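Local coordinates for protein alcohol dehydrogenase (Thermus thermophilus, PDB 2EIH) that binds zinc and probably acts as a nicotinamide-dependent oxidoreductase of the medium-chain alcohol dehydrogenase family, at residues A[85-93]-A[291-301]; A[150-159]-A[179-190]. All coordinates share one frame; numbering follows the deposited sequence.

Contact 1. Residues A[85-93]-A[291-301]; sequences VVINPGLSC and MASKSRLFPIL. With ZN (zinc ion), chain C.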
# COMPACT_ATOMS: atom_id res chain seq x y z
N VAL A 85 -17.83 24.74 -16.83
CA VAL A 85 -16.65 23.95 -16.47
C VAL A 85 -15.61 24.68 -15.61
O VAL A 85 -15.61 25.91 -15.49
CB VAL A 85 -15.93 23.48 -17.76
CG1 VAL A 85 -16.85 22.61 -18.60
CG2 VAL A 85 -15.47 24.68 -18.59
N VAL A 86 -14.73 23.89 -15.02
CA VAL A 86 -13.62 24.41 -14.22
C VAL A 86 -12.41 23.80 -14.92
O VAL A 86 -12.52 22.80 -15.62
CB VAL A 86 -13.66 23.93 -12.75
CG1 VAL A 86 -14.96 24.37 -12.11
CG2 VAL A 86 -13.54 22.43 -12.69
N ILE A 87 -11.25 24.41 -14.71
CA ILE A 87 -10.01 23.98 -15.33
C ILE A 87 -9.18 23.11 -14.39
O ILE A 87 -9.13 23.37 -13.20
CB ILE A 87 -9.20 25.23 -15.73
CG1 ILE A 87 -9.91 25.95 -16.88
CG2 ILE A 87 -7.76 24.86 -16.01
CD1 ILE A 87 -9.41 27.34 -17.13
N ASN A 88 -8.56 22.08 -14.95
CA ASN A 88 -7.67 21.15 -14.22
C ASN A 88 -6.32 21.72 -14.67
O ASN A 88 -5.87 21.43 -15.77
CB ASN A 88 -7.86 19.73 -14.78
CG ASN A 88 -7.59 18.65 -13.75
OD1 ASN A 88 -6.55 18.66 -13.08
ND2 ASN A 88 -8.50 17.70 -13.64
N PRO A 89 -5.66 22.52 -13.82
CA PRO A 89 -4.38 23.16 -14.12
C PRO A 89 -3.17 22.31 -14.48
O PRO A 89 -2.13 22.85 -14.88
CB PRO A 89 -4.14 24.02 -12.89
CG PRO A 89 -4.73 23.19 -11.80
CD PRO A 89 -5.99 22.62 -12.39
N GLY A 90 -3.29 20.99 -14.40
CA GLY A 90 -2.16 20.12 -14.72
C GLY A 90 -1.97 19.78 -16.19
O GLY A 90 -2.80 19.09 -16.79
N LEU A 91 -0.87 20.25 -16.77
CA LEU A 91 -0.55 19.97 -18.17
C LEU A 91 0.64 19.02 -18.31
O LEU A 91 1.72 19.26 -17.77
CB LEU A 91 -0.25 21.26 -18.92
CG LEU A 91 -1.45 22.16 -19.24
CD1 LEU A 91 -2.13 22.57 -17.95
CD2 LEU A 91 -0.97 23.39 -20.00
N SER A 92 0.42 17.94 -19.05
CA SER A 92 1.45 16.94 -19.28
C SER A 92 1.35 16.46 -20.72
O SER A 92 0.47 16.89 -21.47
CB SER A 92 1.24 15.76 -18.31
OG SER A 92 -0.09 15.27 -18.40
N CYS A 93 2.25 15.55 -21.12
CA CYS A 93 2.24 15.05 -22.50
C CYS A 93 1.33 13.85 -22.68
O CYS A 93 0.99 13.49 -23.81
CB CYS A 93 3.66 14.70 -22.95
SG CYS A 93 4.40 13.26 -22.13
N MET A 291 1.15 19.95 -6.26
CA MET A 291 -0.03 19.57 -7.04
C MET A 291 -0.49 18.13 -6.74
O MET A 291 -0.32 17.63 -5.63
CB MET A 291 0.26 19.73 -8.53
CG MET A 291 0.24 21.19 -9.03
SD MET A 291 -1.41 21.97 -9.09
CE MET A 291 -2.02 21.46 -10.71
N ALA A 292 -1.10 17.48 -7.73
CA ALA A 292 -1.59 16.12 -7.58
C ALA A 292 -1.95 15.59 -8.95
O ALA A 292 -1.83 16.30 -9.95
CB ALA A 292 -2.82 16.11 -6.68
N SER A 293 -2.40 14.34 -8.99
CA SER A 293 -2.79 13.72 -10.25
C SER A 293 -4.12 14.32 -10.73
O SER A 293 -5.02 14.56 -9.92
CB SER A 293 -2.95 12.21 -10.05
OG SER A 293 -3.50 11.62 -11.20
N LYS A 294 -4.23 14.56 -12.03
CA LYS A 294 -5.45 15.12 -12.58
C LYS A 294 -6.70 14.34 -12.21
O LYS A 294 -7.78 14.90 -12.08
CB LYS A 294 -5.36 15.20 -14.11
CG LYS A 294 -4.54 16.33 -14.64
CD LYS A 294 -4.82 16.53 -16.12
CE LYS A 294 -3.94 15.64 -16.99
NZ LYS A 294 -2.51 16.06 -16.91
N SER A 295 -6.54 13.03 -12.06
CA SER A 295 -7.67 12.16 -11.73
C SER A 295 -8.32 12.53 -10.40
O SER A 295 -9.51 12.30 -10.21
CB SER A 295 -7.20 10.70 -11.69
OG SER A 295 -6.17 10.52 -10.72
N ARG A 296 -7.54 13.10 -9.50
CA ARG A 296 -8.03 13.49 -8.19
C ARG A 296 -9.09 14.60 -8.22
O ARG A 296 -9.83 14.76 -7.26
CB ARG A 296 -6.87 13.95 -7.31
CG ARG A 296 -5.75 12.93 -7.20
CD ARG A 296 -6.20 11.74 -6.37
NE ARG A 296 -5.10 10.82 -6.12
CZ ARG A 296 -4.75 9.82 -6.92
NH1 ARG A 296 -3.73 9.05 -6.59
NH2 ARG A 296 -5.44 9.59 -8.03
N LEU A 297 -9.16 15.36 -9.32
CA LEU A 297 -10.13 16.45 -9.42
C LEU A 297 -11.56 15.95 -9.50
O LEU A 297 -12.50 16.69 -9.20
CB LEU A 297 -9.83 17.33 -10.65
CG LEU A 297 -10.02 18.86 -10.56
CD1 LEU A 297 -10.61 19.41 -11.84
CD2 LEU A 297 -10.91 19.23 -9.38
N PHE A 298 -11.75 14.71 -9.91
CA PHE A 298 -13.09 14.13 -10.03
C PHE A 298 -13.74 13.87 -8.67
O PHE A 298 -14.86 14.32 -8.42
CB PHE A 298 -13.03 12.85 -10.87
CG PHE A 298 -12.56 13.09 -12.28
CD1 PHE A 298 -11.20 13.24 -12.56
CD2 PHE A 298 -13.48 13.22 -13.32
CE1 PHE A 298 -10.76 13.52 -13.86
CE2 PHE A 298 -13.05 13.49 -14.62
CZ PHE A 298 -11.68 13.64 -14.89
N PRO A 299 -13.05 13.14 -7.78
CA PRO A 299 -13.69 12.92 -6.48
C PRO A 299 -13.91 14.26 -5.74
O PRO A 299 -14.93 14.46 -5.10
CB PRO A 299 -12.70 12.01 -5.75
CG PRO A 299 -11.39 12.36 -6.36
CD PRO A 299 -11.74 12.47 -7.83
N ILE A 300 -12.94 15.16 -5.85
CA ILE A 300 -13.04 16.46 -5.19
C ILE A 300 -14.33 17.19 -5.56
O ILE A 300 -15.11 17.54 -4.68
CB ILE A 300 -11.81 17.34 -5.54
CG1 ILE A 300 -10.57 16.76 -4.86
CG2 ILE A 300 -12.03 18.77 -5.09
CD1 ILE A 300 -9.25 17.48 -5.24
N LEU A 301 -14.56 17.41 -6.85
CA LEU A 301 -15.75 18.09 -7.33
C LEU A 301 -17.03 17.38 -6.91
O LEU A 301 -18.06 18.00 -6.65
CB LEU A 301 -15.66 18.28 -8.86
CG LEU A 301 -14.51 19.20 -9.36
CD1 LEU A 301 -14.35 19.13 -10.88
CD2 LEU A 301 -14.81 20.63 -8.95
ZN ZN C . 4.19 12.88 -19.69
O HOH W 1 -2.44 17.58 -19.57
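Strand 84-91 of the GroES-like part leads into the zinc-binding loop, and on the way the chain at N88, P89, G90 and S92 lies against M291, K294 and L297, which run into helix 297-306. K294 is the main bridge. Its aliphatic carbons run alongside G90, where a side chain would crowd CG, and the bends at chi3 (-87°) and chi4 (-68°) swing the ammonium to the strand. There NZ bonds G90 O at 3.0 Å, from above the carbonyl plane, and S92 OG at 2.9 Å. Water 1 accepts from both K294 NZ and S92 N, while D104 forms a salt bridge with the same ammonium and probably offsets its charge in this buried setting.

N88 crosses beside the lysine. Its ND2 gives a nearly straight bond to K294 O (3.3 Å, 162°) in the plane of its own amide, and L297 N reaches the same oxygen from the opposite face of the carbonyl, so it is gripped from both faces. L297 CD1 lies 3.3 Å from N88 ND2, its methyl packed against the amide. Farther back along the strand V86 CG2 meets L301 CD1 tip to tip at 3.8 Å, an apolar pair that A133 also lines. At the other flank the chain of M291, bent at chi2 and chi3, lays its methyl CE tightly against the proline ring, 3.4 Å from P89 CG.

Beyond S92, C93 SG binds the zinc ion at 2.5 Å, and C96, C99 and C107 belong to the same site, the four-cysteine arrangement of the structural zinc lobe in zinc-containing alcohol dehydrogenases.

Contact 2. Residues A[150-159]-A[179-190]; sequences TFLTAWQMVV and VSVAAIQIAKLF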
# COMPACT_ATOMS: atom_id res chain seq x y z
N THR A 150 -5.71 24.51 -5.20
CA THR A 150 -5.53 24.19 -3.78
C THR A 150 -6.12 22.86 -3.36
O THR A 150 -5.50 22.13 -2.59
CB THR A 150 -6.08 25.29 -2.83
OG1 THR A 150 -7.40 25.68 -3.24
CG2 THR A 150 -5.17 26.50 -2.81
N PHE A 151 -7.31 22.52 -3.84
CA PHE A 151 -7.86 21.24 -3.43
C PHE A 151 -7.01 20.05 -3.89
O PHE A 151 -6.85 19.09 -3.16
CB PHE A 151 -9.32 21.09 -3.86
CG PHE A 151 -10.26 21.73 -2.90
CD1 PHE A 151 -10.51 23.09 -2.96
CD2 PHE A 151 -10.78 21.00 -1.83
CE1 PHE A 151 -11.24 23.73 -1.97
CE2 PHE A 151 -11.51 21.62 -0.83
CZ PHE A 151 -11.74 23.00 -0.91
N LEU A 152 -6.42 20.14 -5.08
CA LEU A 152 -5.59 19.04 -5.56
C LEU A 152 -4.32 18.91 -4.73
O LEU A 152 -3.88 17.80 -4.44
CB LEU A 152 -5.22 19.25 -7.02
CG LEU A 152 -6.37 19.00 -7.99
CD1 LEU A 152 -6.09 19.70 -9.31
CD2 LEU A 152 -6.54 17.50 -8.20
N THR A 153 -3.73 20.04 -4.36
CA THR A 153 -2.50 20.04 -3.59
C THR A 153 -2.77 19.53 -2.18
O THR A 153 -1.99 18.74 -1.64
CB THR A 153 -1.91 21.46 -3.52
OG1 THR A 153 -1.58 21.89 -4.84
CG2 THR A 153 -0.67 21.48 -2.65
N ALA A 154 -3.87 19.97 -1.58
CA ALA A 154 -4.23 19.55 -0.24
C ALA A 154 -4.58 18.06 -0.23
O ALA A 154 -4.33 17.36 0.75
CB ALA A 154 -5.42 20.36 0.26
N TRP A 155 -5.16 17.58 -1.32
CA TRP A 155 -5.57 16.19 -1.40
C TRP A 155 -4.39 15.23 -1.45
O TRP A 155 -4.38 14.21 -0.76
CB TRP A 155 -6.49 15.99 -2.60
CG TRP A 155 -7.00 14.58 -2.73
CD1 TRP A 155 -6.29 13.49 -3.14
CD2 TRP A 155 -8.33 14.13 -2.47
NE1 TRP A 155 -7.10 12.39 -3.17
CE2 TRP A 155 -8.36 12.75 -2.77
CE3 TRP A 155 -9.51 14.75 -2.04
CZ2 TRP A 155 -9.52 11.97 -2.63
CZ3 TRP A 155 -10.66 13.99 -1.91
CH2 TRP A 155 -10.66 12.61 -2.21
N GLN A 156 -3.39 15.55 -2.27
CA GLN A 156 -2.22 14.69 -2.36
C GLN A 156 -1.52 14.64 -1.01
O GLN A 156 -1.06 13.58 -0.60
CB GLN A 156 -1.22 15.17 -3.43
CG GLN A 156 -0.05 14.21 -3.62
CD GLN A 156 0.80 14.49 -4.84
OE1 GLN A 156 1.85 15.12 -4.75
NE2 GLN A 156 0.34 14.04 -6.01
N MET A 157 -1.45 15.77 -0.33
CA MET A 157 -0.80 15.83 0.97
C MET A 157 -1.55 15.01 2.03
O MET A 157 -0.96 14.17 2.71
CB MET A 157 -0.65 17.28 1.45
CG MET A 157 0.28 18.12 0.59
SD MET A 157 0.50 19.80 1.27
CE MET A 157 -1.00 20.49 0.81
N VAL A 158 -2.86 15.24 2.15
CA VAL A 158 -3.70 14.55 3.12
C VAL A 158 -3.95 13.07 2.80
O VAL A 158 -3.63 12.19 3.59
CB VAL A 158 -5.07 15.29 3.25
CG1 VAL A 158 -6.00 14.55 4.20
CG2 VAL A 158 -4.83 16.71 3.74
N VAL A 159 -4.51 12.82 1.62
CA VAL A 159 -4.83 11.46 1.20
C VAL A 159 -3.63 10.57 0.80
O VAL A 159 -3.38 9.55 1.43
CB VAL A 159 -5.87 11.52 0.06
CG1 VAL A 159 -6.30 10.13 -0.35
CG2 VAL A 159 -7.07 12.33 0.51
N VAL A 179 -3.02 26.12 1.26
CA VAL A 179 -3.87 24.95 1.16
C VAL A 179 -4.55 24.54 2.46
O VAL A 179 -5.21 23.51 2.51
CB VAL A 179 -3.05 23.76 0.64
CG1 VAL A 179 -2.64 24.01 -0.81
CG2 VAL A 179 -1.80 23.57 1.50
N SER A 180 -4.39 25.34 3.51
CA SER A 180 -4.99 25.02 4.80
C SER A 180 -6.51 24.87 4.74
O SER A 180 -7.07 23.92 5.29
CB SER A 180 -4.61 26.07 5.84
OG SER A 180 -4.99 27.36 5.45
N VAL A 181 -7.19 25.81 4.08
CA VAL A 181 -8.64 25.77 3.97
C VAL A 181 -9.09 24.42 3.44
O VAL A 181 -10.01 23.79 4.00
CB VAL A 181 -9.15 26.90 3.04
CG1 VAL A 181 -10.59 26.64 2.64
CG2 VAL A 181 -9.04 28.23 3.77
N ALA A 182 -8.46 23.97 2.35
CA ALA A 182 -8.81 22.67 1.76
C ALA A 182 -8.34 21.49 2.62
O ALA A 182 -9.04 20.49 2.74
CB ALA A 182 -8.21 22.58 0.34
N ALA A 183 -7.16 21.62 3.21
CA ALA A 183 -6.59 20.56 4.04
C ALA A 183 -7.39 20.27 5.30
O ALA A 183 -7.49 19.13 5.75
CB ALA A 183 -5.16 20.89 4.42
N ILE A 184 -7.97 21.30 5.89
CA ILE A 184 -8.75 21.09 7.10
C ILE A 184 -10.00 20.26 6.77
O ILE A 184 -10.32 19.31 7.50
CB ILE A 184 -9.13 22.46 7.72
CG1 ILE A 184 -7.83 23.13 8.21
CG2 ILE A 184 -10.11 22.27 8.87
CD1 ILE A 184 -7.99 24.52 8.72
N GLN A 185 -10.65 20.60 5.66
CA GLN A 185 -11.87 19.90 5.21
C GLN A 185 -11.61 18.49 4.68
O GLN A 185 -12.38 17.57 4.94
CB GLN A 185 -12.57 20.73 4.12
CG GLN A 185 -13.04 22.10 4.58
CD GLN A 185 -13.72 22.90 3.49
OE1 GLN A 185 -14.86 22.61 3.11
NE2 GLN A 185 -13.03 23.90 2.97
N ILE A 186 -10.54 18.31 3.92
CA ILE A 186 -10.24 16.99 3.38
C ILE A 186 -9.86 16.10 4.56
O ILE A 186 -10.29 14.95 4.65
CB ILE A 186 -9.11 17.06 2.35
CG1 ILE A 186 -9.62 17.80 1.11
CG2 ILE A 186 -8.65 15.66 1.98
CD1 ILE A 186 -8.59 18.14 0.10
N ALA A 187 -9.07 16.66 5.48
CA ALA A 187 -8.64 15.95 6.67
C ALA A 187 -9.85 15.40 7.43
O ALA A 187 -9.90 14.22 7.77
CB ALA A 187 -7.84 16.88 7.58
N LYS A 188 -10.83 16.27 7.70
CA LYS A 188 -12.03 15.84 8.41
C LYS A 188 -12.79 14.80 7.59
O LYS A 188 -13.32 13.83 8.14
CB LYS A 188 -12.93 17.04 8.69
CG LYS A 188 -12.38 17.99 9.74
CD LYS A 188 -12.28 17.33 11.11
CE LYS A 188 -13.64 16.79 11.54
NZ LYS A 188 -13.56 16.20 12.90
N LEU A 189 -12.85 15.02 6.28
CA LEU A 189 -13.54 14.11 5.38
C LEU A 189 -12.98 12.69 5.56
O LEU A 189 -13.72 11.72 5.41
CB LEU A 189 -13.35 14.55 3.93
CG LEU A 189 -14.40 14.21 2.86
CD1 LEU A 189 -13.68 14.10 1.51
CD2 LEU A 189 -15.13 12.91 3.15
N PHE A 190 -11.68 12.57 5.88
CA PHE A 190 -11.07 11.27 6.08
C PHE A 190 -11.04 10.78 7.53
O PHE A 190 -10.25 9.90 7.87
CB PHE A 190 -9.66 11.26 5.48
CG PHE A 190 -9.65 11.03 4.00
CD1 PHE A 190 -9.32 9.78 3.46
CD2 PHE A 190 -10.05 12.05 3.14
CE1 PHE A 190 -9.41 9.56 2.08
CE2 PHE A 190 -10.13 11.84 1.76
CZ PHE A 190 -9.82 10.59 1.23
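V179, just ahead of helix 180-189, begins the packing against helix 150-159: its CG1 rests on T153 CG2 at 3.7 Å, and its CG2 meets M157 CE in a tight contact, the methionine bent at chi3 to bring its methyl there. A182 CB, next, lies 3.6 Å from A154 CB and stands almost on the normal through the F151 ring, a CH-pi contact over the centre of the face. With A183 also close to A154, three small alanines let the helices cross at -48° with their axes only 8.3 Å apart. An alanine in place of F151 takes away the ring and would probably leave a gap over A182 CB and beside I186 CD1.

Q185 places NE2 near the edge of the F151 ring; its amide is held by V181 O and by K310 N. I186 is a knob among F151, A154, W155 and V158; CG1, anti to the carbonyl carbon (chi1 -68°), sends CD1 toward F151 O and W155 N, while CG2 meets V158 CG1 at 3.6 Å. F190, at the helix end, turns its edge to the face of W155 in a T-shaped pair, centroids 5.6 Å apart and planes at 86°. V159 CG2 fills the corner, over one face of each ring.

Contacts join mostly carbons, some methyls resting on backbone N and O atoms, so close packing and the hydrophobic effect, rather than polar bonds, probably provide most of the hold.

Overall arrangement
Along the chain the order is 85-93, 150-159, 179-190, 291-301, so the two helices of contact 2 fall between the halves of contact 1. The centres of the two contacts lie about 14 Å apart and they touch: A292 packs on L152 and R296 on W155, so helix 148-161, half of contact 2, also packs on segment 291-301. In contact 2 helix 180-189 lies against strands 169-172 and 193-198 of the six-stranded parallel sheet of the Rossmann part. Contact 1 ties the segment following the last strand of that sheet, 285-288, to strand 84-91 of the mixed sheet. It thereby joins the nucleotide-fold part to the zinc-bearing, GroES-like part, while contact 2 packs helices beside it.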